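Local atomic coordinates of transmembrane oligosaccharyl transferase (Archaeoglobus fulgidus, PDB entry 3WAJ), a protein that belongs to the STT3 family of oligosaccharyl transferases, membrane proteins that join a helical transmembrane region of GT-C type to a C-terminal globular region, and holds a zinc ion. Residues E704-Y708 with T739-V745; E717-L721 with V763-P767; L119-V124 with F168-S172; H163-A167 with A428-A432. One frame throughout, in Å; residues are numbered along the deposited sequence.

Contact 1: residues E704-Y708 with T739-V745; sequences EWKSY and TMGTQEV
Glu-704 and Trp-705 reach side by side from helix 703-708 onto the first turn of helix 740-755, the two short axes running 81° apart. The glutamate approaches Thr-739, the N-cap residue, from the opposite direction, its CG and CD lying along OG1 and CB. With CG in the cramped place between backbone N and carbonyl carbon (chi1 69°) and a second bend at chi2, its carboxylate turns to the start of the helix. There OE2 of Glu-704 takes a hydrogen bond from Gly-741 N at 2.9 Å, the donor nearly on the C-O axis but the bond bent at the hydrogen. The same oxygen lies 3.0 Å from Thr-739 OG1. Beside it the indole of Trp-705 crosses Thr-742 at about a right angle, and its NE1 donates to Thr-742 OG1 over 3.1 Å, the hydroxyl being tilted 23° out of the ring plane. Gly-741 has no side chain, which lets the indole come close, NE1 of Trp-705 lying 3.3 Å from Gly-741 C. Tyr-708 CD2 lies 3.4 Å above the Trp-705 ring plane, over its centre, and Val-745 CG2 approaches Trp-705 CZ2 at 4.0 Å. Thr-742 OG1 and Tyr-708 OH both also bond to Glu-727 of helix 717-732. An acidic group bonded to a first-turn N-H is probably favoured by the helix dipole, while the indole N-H finds its acceptor within a partly buried interface.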
loop_
_atom_site.group_PDB
_atom_site.type_symbol
_atom_site.label_atom_id
_atom_site.label_comp_id
_atom_site.label_asym_id
_atom_site.label_seq_id
_atom_site.Cartn_x
_atom_site.Cartn_y
_atom_site.Cartn_z
ATOM N N GLU A 704 -13.204 -19.286 -8.304
ATOM C CA GLU A 704 -13.338 -20.124 -9.491
ATOM C C GLU A 704 -13.583 -21.575 -9.126
ATOM O O GLU A 704 -14.321 -22.272 -9.823
ATOM C CB GLU A 704 -12.126 -19.978 -10.425
ATOM C CG GLU A 704 -10.832 -20.579 -9.868
ATOM C CD GLU A 704 -10.023 -19.637 -8.942
ATOM O OE1 GLU A 704 -10.440 -18.453 -8.716
ATOM O OE2 GLU A 704 -8.954 -20.111 -8.460
ATOM N N TRP A 705 -13.000 -22.022 -8.016
ATOM C CA TRP A 705 -13.186 -23.399 -7.567
ATOM C C TRP A 705 -14.488 -23.589 -6.789
ATOM O O TRP A 705 -15.103 -24.663 -6.813
ATOM C CB TRP A 705 -11.943 -23.910 -6.821
ATOM C CG TRP A 705 -10.894 -24.358 -7.807
ATOM C CD1 TRP A 705 -9.854 -23.616 -8.303
ATOM C CD2 TRP A 705 -10.827 -25.629 -8.467
ATOM N NE1 TRP A 705 -9.135 -24.353 -9.217
ATOM C CE2 TRP A 705 -9.711 -25.591 -9.339
ATOM C CE3 TRP A 705 -11.602 -26.792 -8.409
ATOM C CZ2 TRP A 705 -9.348 -26.686 -10.150
ATOM C CZ3 TRP A 705 -11.244 -27.879 -9.206
ATOM C CH2 TRP A 705 -10.122 -27.818 -10.064
ATOM N N LYS A 706 -14.929 -22.531 -6.124
ATOM C CA LYS A 706 -16.237 -22.557 -5.484
ATOM C C LYS A 706 -17.248 -22.791 -6.603
ATOM O O LYS A 706 -18.135 -23.645 -6.514
ATOM C CB LYS A 706 -16.491 -21.228 -4.769
ATOM C CG LYS A 706 -17.881 -21.077 -4.174
ATOM C CD LYS A 706 -18.076 -21.940 -2.942
ATOM C CE LYS A 706 -19.348 -21.540 -2.213
ATOM N NZ LYS A 706 -19.627 -22.373 -1.007
ATOM N N SER A 707 -17.047 -22.056 -7.688
ATOM C CA SER A 707 -17.888 -22.131 -8.874
ATOM C C SER A 707 -17.788 -23.490 -9.595
ATOM O O SER A 707 -18.808 -24.071 -9.964
ATOM C CB SER A 707 -17.544 -20.960 -9.798
ATOM O OG SER A 707 -18.017 -21.197 -11.099
ATOM N N TYR A 708 -16.572 -24.008 -9.767
ATOM C CA TYR A 708 -16.392 -25.345 -10.342
ATOM C C TYR A 708 -17.121 -26.437 -9.562
ATOM O O TYR A 708 -17.614 -27.388 -10.149
ATOM C CB TYR A 708 -14.914 -25.741 -10.382
ATOM C CG TYR A 708 -14.075 -25.025 -11.402
ATOM C CD1 TYR A 708 -14.633 -24.502 -12.550
ATOM C CD2 TYR A 708 -12.708 -24.884 -11.210
ATOM C CE1 TYR A 708 -13.848 -23.849 -13.492
ATOM C CE2 TYR A 708 -11.919 -24.231 -12.132
ATOM C CZ TYR A 708 -12.486 -23.714 -13.270
ATOM O OH TYR A 708 -11.681 -23.062 -14.181
ATOM N N THR A 739 -5.878 -19.448 -12.892
ATOM C CA THR A 739 -6.349 -18.871 -11.631
ATOM C C THR A 739 -5.577 -19.503 -10.483
ATOM O O THR A 739 -5.132 -20.653 -10.584
ATOM C CB THR A 739 -7.855 -19.103 -11.408
ATOM O OG1 THR A 739 -8.107 -20.509 -11.351
ATOM C CG2 THR A 739 -8.695 -18.461 -12.524
ATOM N N MET A 740 -5.445 -18.771 -9.385
ATOM C CA MET A 740 -4.571 -19.208 -8.295
ATOM C C MET A 740 -4.949 -20.558 -7.680
ATOM O O MET A 740 -4.072 -21.355 -7.340
ATOM C CB MET A 740 -4.455 -18.114 -7.235
ATOM C CG MET A 740 -3.542 -16.985 -7.686
ATOM S SD MET A 740 -3.478 -15.582 -6.556
ATOM C CE MET A 740 -5.233 -15.138 -6.557
ATOM N N GLY A 741 -6.245 -20.815 -7.549
ATOM C CA GLY A 741 -6.721 -22.119 -7.110
ATOM C C GLY A 741 -6.237 -23.251 -8.005
ATOM O O GLY A 741 -5.817 -24.324 -7.535
ATOM N N THR A 742 -6.279 -23.013 -9.306
ATOM C CA THR A 742 -5.745 -23.981 -10.254
ATOM C C THR A 742 -4.221 -24.091 -10.106
ATOM O O THR A 742 -3.642 -25.191 -10.183
ATOM C CB THR A 742 -6.141 -23.618 -11.679
ATOM O OG1 THR A 742 -7.566 -23.702 -11.791
ATOM C CG2 THR A 742 -5.489 -24.555 -12.679
ATOM N N GLN A 743 -3.564 -22.967 -9.866
ATOM C CA GLN A 743 -2.113 -23.010 -9.679
ATOM C C GLN A 743 -1.742 -23.906 -8.522
ATOM O O GLN A 743 -0.781 -24.667 -8.605
ATOM C CB GLN A 743 -1.553 -21.611 -9.468
ATOM C CG GLN A 743 -1.775 -20.690 -10.634
ATOM C CD GLN A 743 -1.031 -19.400 -10.453
ATOM O OE1 GLN A 743 -0.122 -19.326 -9.634
ATOM N NE2 GLN A 743 -1.414 -18.368 -11.204
ATOM N N GLU A 744 -2.503 -23.808 -7.436
ATOM C CA GLU A 744 -2.243 -24.636 -6.257
ATOM C C GLU A 744 -2.457 -26.128 -6.593
ATOM O O GLU A 744 -1.650 -26.988 -6.211
ATOM C CB GLU A 744 -3.153 -24.207 -5.101
ATOM C CG GLU A 744 -3.298 -25.257 -4.006
ATOM C CD GLU A 744 -4.222 -24.801 -2.875
ATOM O OE1 GLU A 744 -5.047 -25.616 -2.394
ATOM O OE2 GLU A 744 -4.114 -23.623 -2.459
ATOM N N VAL A 745 -3.543 -26.419 -7.315
ATOM C CA VAL A 745 -3.808 -27.781 -7.780
ATOM C C VAL A 745 -2.620 -28.283 -8.591
ATOM O O VAL A 745 -2.131 -29.381 -8.363
ATOM C CB VAL A 745 -5.126 -27.891 -8.602
ATOM C CG1 VAL A 745 -5.209 -29.229 -9.281
ATOM C CG2 VAL A 745 -6.345 -27.709 -7.688
#

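Contact 2: residues E717-L721 with V763-P767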
loop_
_atom_site.group_PDB
_atom_site.type_symbol
_atom_site.label_atom_id
_atom_site.label_comp_id
_atom_site.label_asym_id
_atom_site.label_seq_id
_atom_site.Cartn_x
_atom_site.Cartn_y
_atom_site.Cartn_z
ATOM N N GLU A 717 -9.862 -36.531 -6.998
ATOM C CA GLU A 717 -8.601 -35.992 -7.487
ATOM C C GLU A 717 -8.519 -35.951 -9.009
ATOM O O GLU A 717 -7.990 -34.989 -9.585
ATOM C CB GLU A 717 -7.411 -36.764 -6.884
ATOM C CG GLU A 717 -7.368 -36.733 -5.362
ATOM C CD GLU A 717 -6.056 -37.255 -4.780
ATOM O OE1 GLU A 717 -6.111 -38.130 -3.898
ATOM O OE2 GLU A 717 -4.972 -36.774 -5.172
ATOM N N SER A 718 -9.038 -36.985 -9.670
ATOM C CA SER A 718 -8.926 -37.054 -11.132
ATOM C C SER A 718 -9.734 -35.947 -11.806
ATOM O O SER A 718 -9.225 -35.219 -12.675
ATOM C CB SER A 718 -9.350 -38.418 -11.663
ATOM O OG SER A 718 -9.042 -38.488 -13.038
ATOM N N GLN A 719 -10.987 -35.808 -11.377
ATOM C CA GLN A 719 -11.870 -34.768 -11.918
ATOM C C GLN A 719 -11.306 -33.381 -11.610
ATOM O O GLN A 719 -11.296 -32.511 -12.483
ATOM C CB GLN A 719 -13.309 -34.913 -11.384
ATOM C CG GLN A 719 -14.350 -34.289 -12.303
ATOM C CD GLN A 719 -15.744 -34.184 -11.673
ATOM O OE1 GLN A 719 -15.913 -34.388 -10.472
ATOM N NE2 GLN A 719 -16.745 -33.854 -12.490
ATOM N N VAL A 720 -10.823 -33.182 -10.380
ATOM C CA VAL A 720 -10.202 -31.913 -10.014
ATOM C C VAL A 720 -9.037 -31.626 -10.963
ATOM O O VAL A 720 -8.995 -30.575 -11.611
ATOM C CB VAL A 720 -9.713 -31.889 -8.549
ATOM C CG1 VAL A 720 -8.708 -30.755 -8.344
ATOM C CG2 VAL A 720 -10.899 -31.745 -7.576
ATOM N N LEU A 721 -8.116 -32.579 -11.073
ATOM C CA LEU A 721 -6.938 -32.406 -11.928
ATOM C C LEU A 721 -7.275 -32.171 -13.410
ATOM O O LEU A 721 -6.727 -31.271 -14.040
ATOM C CB LEU A 721 -5.998 -33.604 -11.788
ATOM C CG LEU A 721 -4.781 -33.549 -12.705
ATOM C CD1 LEU A 721 -3.863 -32.398 -12.306
ATOM C CD2 LEU A 721 -4.039 -34.888 -12.726
ATOM N N VAL A 763 -0.012 -35.490 -0.263
ATOM C CA VAL A 763 -0.940 -34.373 -0.357
ATOM C C VAL A 763 -2.037 -34.705 -1.374
ATOM O O VAL A 763 -1.756 -35.240 -2.450
ATOM C CB VAL A 763 -0.203 -33.069 -0.760
ATOM C CG1 VAL A 763 0.440 -33.221 -2.134
ATOM C CG2 VAL A 763 -1.149 -31.866 -0.736
ATOM N N LYS A 764 -3.291 -34.410 -1.045
ATOM C CA LYS A 764 -4.351 -34.671 -2.009
ATOM C C LYS A 764 -4.387 -33.588 -3.076
ATOM O O LYS A 764 -4.143 -32.406 -2.790
ATOM C CB LYS A 764 -5.719 -34.841 -1.334
ATOM C CG LYS A 764 -5.869 -36.190 -0.672
ATOM C CD LYS A 764 -7.293 -36.469 -0.211
ATOM C CE LYS A 764 -7.766 -35.466 0.833
ATOM N NZ LYS A 764 -8.944 -35.984 1.594
ATOM N N ILE A 765 -4.669 -34.004 -4.310
ATOM C CA ILE A 765 -4.802 -33.066 -5.418
ATOM C C ILE A 765 -6.207 -32.460 -5.362
ATOM O O ILE A 765 -7.178 -33.073 -5.800
ATOM C CB ILE A 765 -4.470 -33.741 -6.763
ATOM C CG1 ILE A 765 -3.016 -34.208 -6.721
ATOM C CG2 ILE A 765 -4.704 -32.773 -7.932
ATOM C CD1 ILE A 765 -2.538 -34.841 -7.980
ATOM N N ALA A 766 -6.294 -31.265 -4.775
ATOM C CA ALA A 766 -7.563 -30.602 -4.464
ATOM C C ALA A 766 -7.320 -29.156 -4.068
ATOM O O ALA A 766 -6.254 -28.832 -3.533
ATOM C CB ALA A 766 -8.274 -31.327 -3.333
ATOM N N PRO A 767 -8.316 -28.282 -4.305
ATOM C CA PRO A 767 -8.120 -26.902 -3.867
ATOM C C PRO A 767 -8.367 -26.814 -2.358
ATOM O O PRO A 767 -8.605 -27.841 -1.734
ATOM C CB PRO A 767 -9.194 -26.131 -4.648
ATOM C CG PRO A 767 -10.319 -27.110 -4.814
ATOM C CD PRO A 767 -9.623 -28.481 -4.970
#
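Glu-717 lays its extended side chain across Ile-765, at about a right angle to it, so that carboxylate and aliphatic carbons overlap. OE2 of Glu-717 accepts a nearly straight hydrogen bond (169°) from Ile-765 N at 2.9 Å, the donor standing well above the carboxylate plane. The same oxygen lies 3.5 Å from Ile-765 CB, and OE1 of Glu-717 rests 3.8 Å from Lys-764 CG. The lysine bends away at chi3, leaving its NZ 6.5 Å from Glu-717 OE1, too far for a salt bridge. One turn further along the helix, apolar groups take over. Val-720 has CG1 anti to the backbone N (chi1 162°), a branch that points at the loop and meets Ile-765 O at 3.8 Å and, more loosely, Pro-767 CD. Leu-721 CB touches Ile-765 CG2 at 4.2 Å. Beyond the pair, Trp-705 packs on both Val-720 and Pro-767, and Val-745 on both Val-720 and Ile-765. Here the first turn of helix 717-732 grips, by side chain to main chain, the loop that runs from helix 740-755 to strand 771-776, part of the five-stranded mixed sheet: helices packed beside a sheet, as in the C-terminal globular region of STT3 proteins.

Contact 3: residues L119-V124 with F168-S172; sequences LAILPV and FWQVS
In the helical N-terminal region of the protein, helix 121-131 meets helix 163-181 where Pro-123 sits over the ring of Phe-168. Pro-123 CG stands 3.6 Å from the centroid of the Phe-168 ring, 13° off its normal, a CH-pi contact with the two side chains crossing at about a right angle. Phe-168 holds CG opposite its backbone N (chi1 -174°), and this swings the benzyl group across to residues 119-123. The rim of the ring is bounded as well: Leu-119 O lies at the edge, 3.2 Å from Phe-168 CE1, with Leu-119 CB close to the same carbon. Ala-120 adds its CA near Phe-168 CD1. A buried serine bonding back into its own helix, common in transmembrane helices, occurs one turn on in this GT-C-type bundle: Ser-172 OG donates to Phe-168 O at 2.7 Å. That carbonyl oxygen also receives Ser-172 N, the two donors arriving from opposite faces of its plane. The hydroxyl is thereby satisfied within its helix while it packs against the proline, Ser-172 OG lying 3.2 Å from Pro-123 CG. Val-171 extends the seam, its CG1 branch 3.6 Å from Pro-123 O and 4.2 Å from Val-124 CG2. Val-124 also touches Ala-140 and Ile-144 of helix 134-144, and Val-171 touches Ala-433 of helix 429-446.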
loop_
_atom_site.group_PDB
_atom_site.type_symbol
_atom_site.label_atom_id
_atom_site.label_comp_id
_atom_site.label_asym_id
_atom_site.label_seq_id
_atom_site.Cartn_x
_atom_site.Cartn_y
_atom_site.Cartn_z
ATOM N N LEU A 119 -14.283 18.106 -4.639
ATOM C CA LEU A 119 -13.905 19.454 -4.231
ATOM C C LEU A 119 -12.638 19.951 -4.931
ATOM O O LEU A 119 -12.318 21.135 -4.843
ATOM C CB LEU A 119 -13.709 19.536 -2.706
ATOM C CG LEU A 119 -14.882 19.414 -1.727
ATOM C CD1 LEU A 119 -14.409 19.672 -0.298
ATOM C CD2 LEU A 119 -16.005 20.363 -2.079
ATOM N N ALA A 120 -11.918 19.060 -5.618
ATOM C CA ALA A 120 -10.666 19.437 -6.295
ATOM C C ALA A 120 -10.923 20.445 -7.408
ATOM O O ALA A 120 -9.989 21.087 -7.906
ATOM C CB ALA A 120 -9.940 18.214 -6.834
ATOM N N ILE A 121 -12.193 20.558 -7.800
ATOM C CA ILE A 121 -12.639 21.591 -8.728
ATOM C C ILE A 121 -12.159 22.970 -8.253
ATOM O O ILE A 121 -11.548 23.718 -9.021
ATOM C CB ILE A 121 -14.181 21.564 -8.889
ATOM C CG1 ILE A 121 -14.585 20.736 -10.112
ATOM C CG2 ILE A 121 -14.755 22.964 -9.038
ATOM C CD1 ILE A 121 -13.991 19.358 -10.153
ATOM N N LEU A 122 -12.402 23.281 -6.980
ATOM C CA LEU A 122 -12.068 24.601 -6.428
ATOM C C LEU A 122 -10.580 25.027 -6.582
ATOM O O LEU A 122 -10.299 26.055 -7.208
ATOM C CB LEU A 122 -12.586 24.755 -4.986
ATOM C CG LEU A 122 -14.025 24.282 -4.753
ATOM C CD1 LEU A 122 -14.514 24.624 -3.344
ATOM C CD2 LEU A 122 -14.963 24.858 -5.801
ATOM N N PRO A 123 -9.627 24.232 -6.050
ATOM C CA PRO A 123 -8.229 24.666 -6.203
ATOM C C PRO A 123 -7.775 24.705 -7.659
ATOM O O PRO A 123 -6.939 25.550 -7.991
ATOM C CB PRO A 123 -7.428 23.589 -5.458
ATOM C CG PRO A 123 -8.427 22.797 -4.689
ATOM C CD PRO A 123 -9.726 22.915 -5.398
ATOM N N VAL A 124 -8.286 23.802 -8.502
ATOM C CA VAL A 124 -7.868 23.787 -9.903
ATOM C C VAL A 124 -8.368 25.033 -10.626
ATOM O O VAL A 124 -7.562 25.798 -11.154
ATOM C CB VAL A 124 -8.295 22.518 -10.649
ATOM C CG1 VAL A 124 -7.986 22.659 -12.131
ATOM C CG2 VAL A 124 -7.568 21.313 -10.085
ATOM N N PHE A 168 -4.818 17.999 -3.560
ATOM C CA PHE A 168 -5.719 19.102 -3.256
ATOM C C PHE A 168 -4.971 20.269 -2.599
ATOM O O PHE A 168 -5.104 21.407 -3.028
ATOM C CB PHE A 168 -6.869 18.610 -2.366
ATOM C CG PHE A 168 -7.941 19.643 -2.108
ATOM C CD1 PHE A 168 -9.155 19.572 -2.768
ATOM C CD2 PHE A 168 -7.742 20.665 -1.184
ATOM C CE1 PHE A 168 -10.148 20.501 -2.526
ATOM C CE2 PHE A 168 -8.725 21.607 -0.943
ATOM C CZ PHE A 168 -9.934 21.523 -1.615
ATOM N N TRP A 169 -4.191 20.008 -1.559
ATOM C CA TRP A 169 -3.520 21.116 -0.891
ATOM C C TRP A 169 -2.335 21.672 -1.691
ATOM O O TRP A 169 -2.004 22.854 -1.565
ATOM C CB TRP A 169 -3.136 20.765 0.561
ATOM C CG TRP A 169 -4.352 20.498 1.434
ATOM C CD1 TRP A 169 -4.697 19.312 2.032
ATOM C CD2 TRP A 169 -5.395 21.431 1.772
ATOM N NE1 TRP A 169 -5.877 19.456 2.727
ATOM C CE2 TRP A 169 -6.329 20.741 2.580
ATOM C CE3 TRP A 169 -5.629 22.776 1.471
ATOM C CZ2 TRP A 169 -7.481 21.363 3.094
ATOM C CZ3 TRP A 169 -6.765 23.390 1.977
ATOM C CH2 TRP A 169 -7.680 22.684 2.778
ATOM N N GLN A 170 -1.696 20.847 -2.518
ATOM C CA GLN A 170 -0.567 21.347 -3.306
ATOM C C GLN A 170 -1.049 22.367 -4.331
ATOM O O GLN A 170 -0.526 23.482 -4.409
ATOM C CB GLN A 170 0.185 20.225 -4.023
ATOM C CG GLN A 170 1.456 20.722 -4.716
ATOM C CD GLN A 170 1.949 19.774 -5.790
ATOM O OE1 GLN A 170 3.004 19.147 -5.655
ATOM N NE2 GLN A 170 1.184 19.662 -6.867
ATOM N N VAL A 171 -2.051 21.965 -5.112
ATOM C CA VAL A 171 -2.692 22.842 -6.084
ATOM C C VAL A 171 -3.277 24.076 -5.396
ATOM O O VAL A 171 -3.097 25.199 -5.866
ATOM C CB VAL A 171 -3.779 22.095 -6.870
ATOM C CG1 VAL A 171 -4.428 23.011 -7.910
ATOM C CG2 VAL A 171 -3.177 20.876 -7.547
ATOM N N SER A 172 -3.972 23.856 -4.283
ATOM C CA SER A 172 -4.504 24.945 -3.468
ATOM C C SER A 172 -3.411 25.913 -3.082
ATOM O O SER A 172 -3.608 27.122 -3.148
ATOM C CB SER A 172 -5.160 24.417 -2.183
ATOM O OG SER A 172 -6.383 23.773 -2.466
#

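Contact 4: residues H163-A167 with A428-A432. With ZN (zinc ion), chain B.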
loop_
_atom_site.group_PDB
_atom_site.type_symbol
_atom_site.label_atom_id
_atom_site.label_comp_id
_atom_site.label_asym_id
_atom_site.label_seq_id
_atom_site.Cartn_x
_atom_site.Cartn_y
_atom_site.Cartn_z
ATOM N N HIS A 163 -3.497 10.689 -0.388
ATOM C CA HIS A 163 -2.952 11.072 -1.702
ATOM C C HIS A 163 -3.842 12.098 -2.422
ATOM O O HIS A 163 -3.341 12.975 -3.127
ATOM C CB HIS A 163 -2.661 9.847 -2.600
ATOM C CG HIS A 163 -1.838 8.794 -1.940
ATOM N ND1 HIS A 163 -0.496 8.973 -1.634
ATOM C CD2 HIS A 163 -2.143 7.540 -1.503
ATOM C CE1 HIS A 163 -0.031 7.886 -1.038
ATOM N NE2 HIS A 163 -1.015 7.002 -0.964
ATOM N N ILE A 164 -5.159 11.994 -2.262
ATOM C CA ILE A 164 -6.022 13.015 -2.848
ATOM C C ILE A 164 -5.718 14.359 -2.199
ATOM O O ILE A 164 -5.723 15.387 -2.868
ATOM C CB ILE A 164 -7.544 12.671 -2.778
ATOM C CG1 ILE A 164 -8.379 13.806 -3.392
ATOM C CG2 ILE A 164 -7.994 12.399 -1.352
ATOM C CD1 ILE A 164 -8.169 13.986 -4.890
ATOM N N TRP A 165 -5.392 14.343 -0.908
ATOM C CA TRP A 165 -5.175 15.590 -0.180
ATOM C C TRP A 165 -3.816 16.216 -0.432
ATOM O O TRP A 165 -3.653 17.433 -0.294
ATOM C CB TRP A 165 -5.430 15.390 1.311
ATOM C CG TRP A 165 -6.845 14.938 1.557
ATOM C CD1 TRP A 165 -7.262 13.685 1.915
ATOM C CD2 TRP A 165 -8.026 15.736 1.435
ATOM N NE1 TRP A 165 -8.631 13.662 2.036
ATOM C CE2 TRP A 165 -9.125 14.910 1.750
ATOM C CE3 TRP A 165 -8.260 17.072 1.100
ATOM C CZ2 TRP A 165 -10.450 15.378 1.731
ATOM C CZ3 TRP A 165 -9.569 17.537 1.082
ATOM C CH2 TRP A 165 -10.648 16.691 1.397
ATOM N N GLU A 166 -2.837 15.389 -0.779
ATOM C CA GLU A 166 -1.580 15.911 -1.281
ATOM C C GLU A 166 -1.893 16.745 -2.513
ATOM O O GLU A 166 -1.478 17.890 -2.616
ATOM C CB GLU A 166 -0.639 14.777 -1.677
ATOM C CG GLU A 166 -0.056 14.000 -0.542
ATOM C CD GLU A 166 0.794 12.861 -1.041
ATOM O OE1 GLU A 166 0.415 11.690 -0.814
ATOM O OE2 GLU A 166 1.830 13.134 -1.689
ATOM N N ALA A 167 -2.637 16.165 -3.451
ATOM C CA ALA A 167 -2.971 16.887 -4.676
ATOM C C ALA A 167 -3.785 18.147 -4.378
ATOM O O ALA A 167 -3.467 19.237 -4.856
ATOM C CB ALA A 167 -3.696 15.994 -5.663
ATOM N N ALA A 428 2.356 9.304 -9.562
ATOM C CA ALA A 428 1.657 9.650 -10.798
ATOM C C ALA A 428 0.527 10.653 -10.573
ATOM O O ALA A 428 0.310 11.536 -11.411
ATOM C CB ALA A 428 1.137 8.402 -11.479
ATOM N N TYR A 429 -0.177 10.522 -9.444
ATOM C CA TYR A 429 -1.338 11.373 -9.150
ATOM C C TYR A 429 -1.023 12.873 -9.169
ATOM O O TYR A 429 -1.902 13.705 -9.406
ATOM C CB TYR A 429 -2.010 10.971 -7.832
ATOM C CG TYR A 429 -1.092 10.955 -6.632
ATOM C CD1 TYR A 429 -0.805 12.118 -5.934
ATOM C CD2 TYR A 429 -0.536 9.773 -6.181
ATOM C CE1 TYR A 429 0.038 12.108 -4.829
ATOM C CE2 TYR A 429 0.292 9.752 -5.088
ATOM C CZ TYR A 429 0.585 10.926 -4.418
ATOM O OH TYR A 429 1.417 10.905 -3.322
ATOM N N TYR A 430 0.236 13.222 -8.940
ATOM C CA TYR A 430 0.629 14.621 -8.996
ATOM C C TYR A 430 0.561 15.214 -10.410
ATOM O O TYR A 430 0.463 16.438 -10.571
ATOM C CB TYR A 430 2.019 14.795 -8.395
ATOM C CG TYR A 430 2.063 14.913 -6.877
ATOM C CD1 TYR A 430 1.448 15.970 -6.227
ATOM C CD2 TYR A 430 2.767 14.009 -6.114
ATOM C CE1 TYR A 430 1.510 16.105 -4.859
ATOM C CE2 TYR A 430 2.840 14.134 -4.740
ATOM C CZ TYR A 430 2.211 15.188 -4.121
ATOM O OH TYR A 430 2.275 15.332 -2.756
ATOM N N PHE A 431 0.606 14.361 -11.434
ATOM C CA PHE A 431 0.559 14.857 -12.813
ATOM C C PHE A 431 -0.872 15.198 -13.223
ATOM O O PHE A 431 -1.092 15.957 -14.168
ATOM C CB PHE A 431 1.182 13.849 -13.798
ATOM C CG PHE A 431 2.686 13.765 -13.725
ATOM C CD1 PHE A 431 3.457 14.917 -13.640
ATOM C CD2 PHE A 431 3.330 12.530 -13.735
ATOM C CE1 PHE A 431 4.847 14.842 -13.566
ATOM C CE2 PHE A 431 4.720 12.445 -13.661
ATOM C CZ PHE A 431 5.476 13.601 -13.577
ATOM N N ALA A 432 -1.837 14.639 -12.494
ATOM C CA ALA A 432 -3.248 14.824 -12.814
ATOM C C ALA A 432 -3.624 16.305 -12.962
ATOM O O ALA A 432 -4.100 16.730 -14.013
ATOM C CB ALA A 432 -4.107 14.158 -11.766
HETATM ZN ZN ZN B . -1.210 5.260 0.299
HETATM O O HOH W 1 1.198 4.724 -0.180
HETATM O O HOH W 2 -0.904 6.303 2.295
HETATM O O HOH W 3 -1.491 3.180 -0.248
#
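Tyr-429 crosses His-163 at about a right angle, its ring lying against the root of the histidine side chain. Its CG is wedged between backbone N and carbonyl carbon (chi1 55°), which carries the phenol toward helix 163-181. His-163 CB covers one face of the ring, 3.9 Å from the Tyr-429 centroid, as a CH-pi contact. At the far end, Tyr-429 OH donates to Glu-166 OE2 at 2.8 Å, on the syn side but tilted out of the carboxylate plane, with OE1 about as near; carboxylate and phenol planes are 84° apart. The hydroxyl also receives a weak bond from His-163 ND1 at 3.2 Å. Tyr-430 follows, one face of its ring covered toward the rim by Tyr-429 CE1. Tyr-430 OH lies a very short and so doubtful 2.5 Å from Glu-166 OE2 and is hydrogen-bonded with Tyr-211 of helix 199-214. Within helix 163-181, His-163 ND1 donates to Glu-166 OE1 at 3.0 Å, tilted 30° from the imidazole plane. The other ring nitrogen, NE2 of His-163, binds the zinc ion at 2.2 Å, alongside Asp-161 and three waters; Asp-47 belongs to the same metal site. Glu-166 and Tyr-429 thus form a second shell: by engaging ND1 they would help hold the imidazole's rotation, with NE2 directed at the metal.

Overall arrangement
From the N terminus, contact 3 opens first, at residues 119-124, and closes at 168-172 over 43 intervening residues. Contact 4 starts inside that loop, at 163-167, but closes only at 428-432, 260 residues on, so the two cross; they share helix 163-181, touch through Gln-170 and Tyr-430, and tie helices 121-131 and 429-446 to it. Much later, contacts 1 and 2 form a second crossing pair: 704-708 closes onto 739-745, while 717-721 closes onto 763-767, joining three successive helices and the following loop. They touch directly, Trp-705 on Val-720 and Val-745 on Ile-765. Contacts 1 and 3, on opposite sides of the chain's centre, lie 45 Å apart between centres, one in the globular region, the other among the membrane helices.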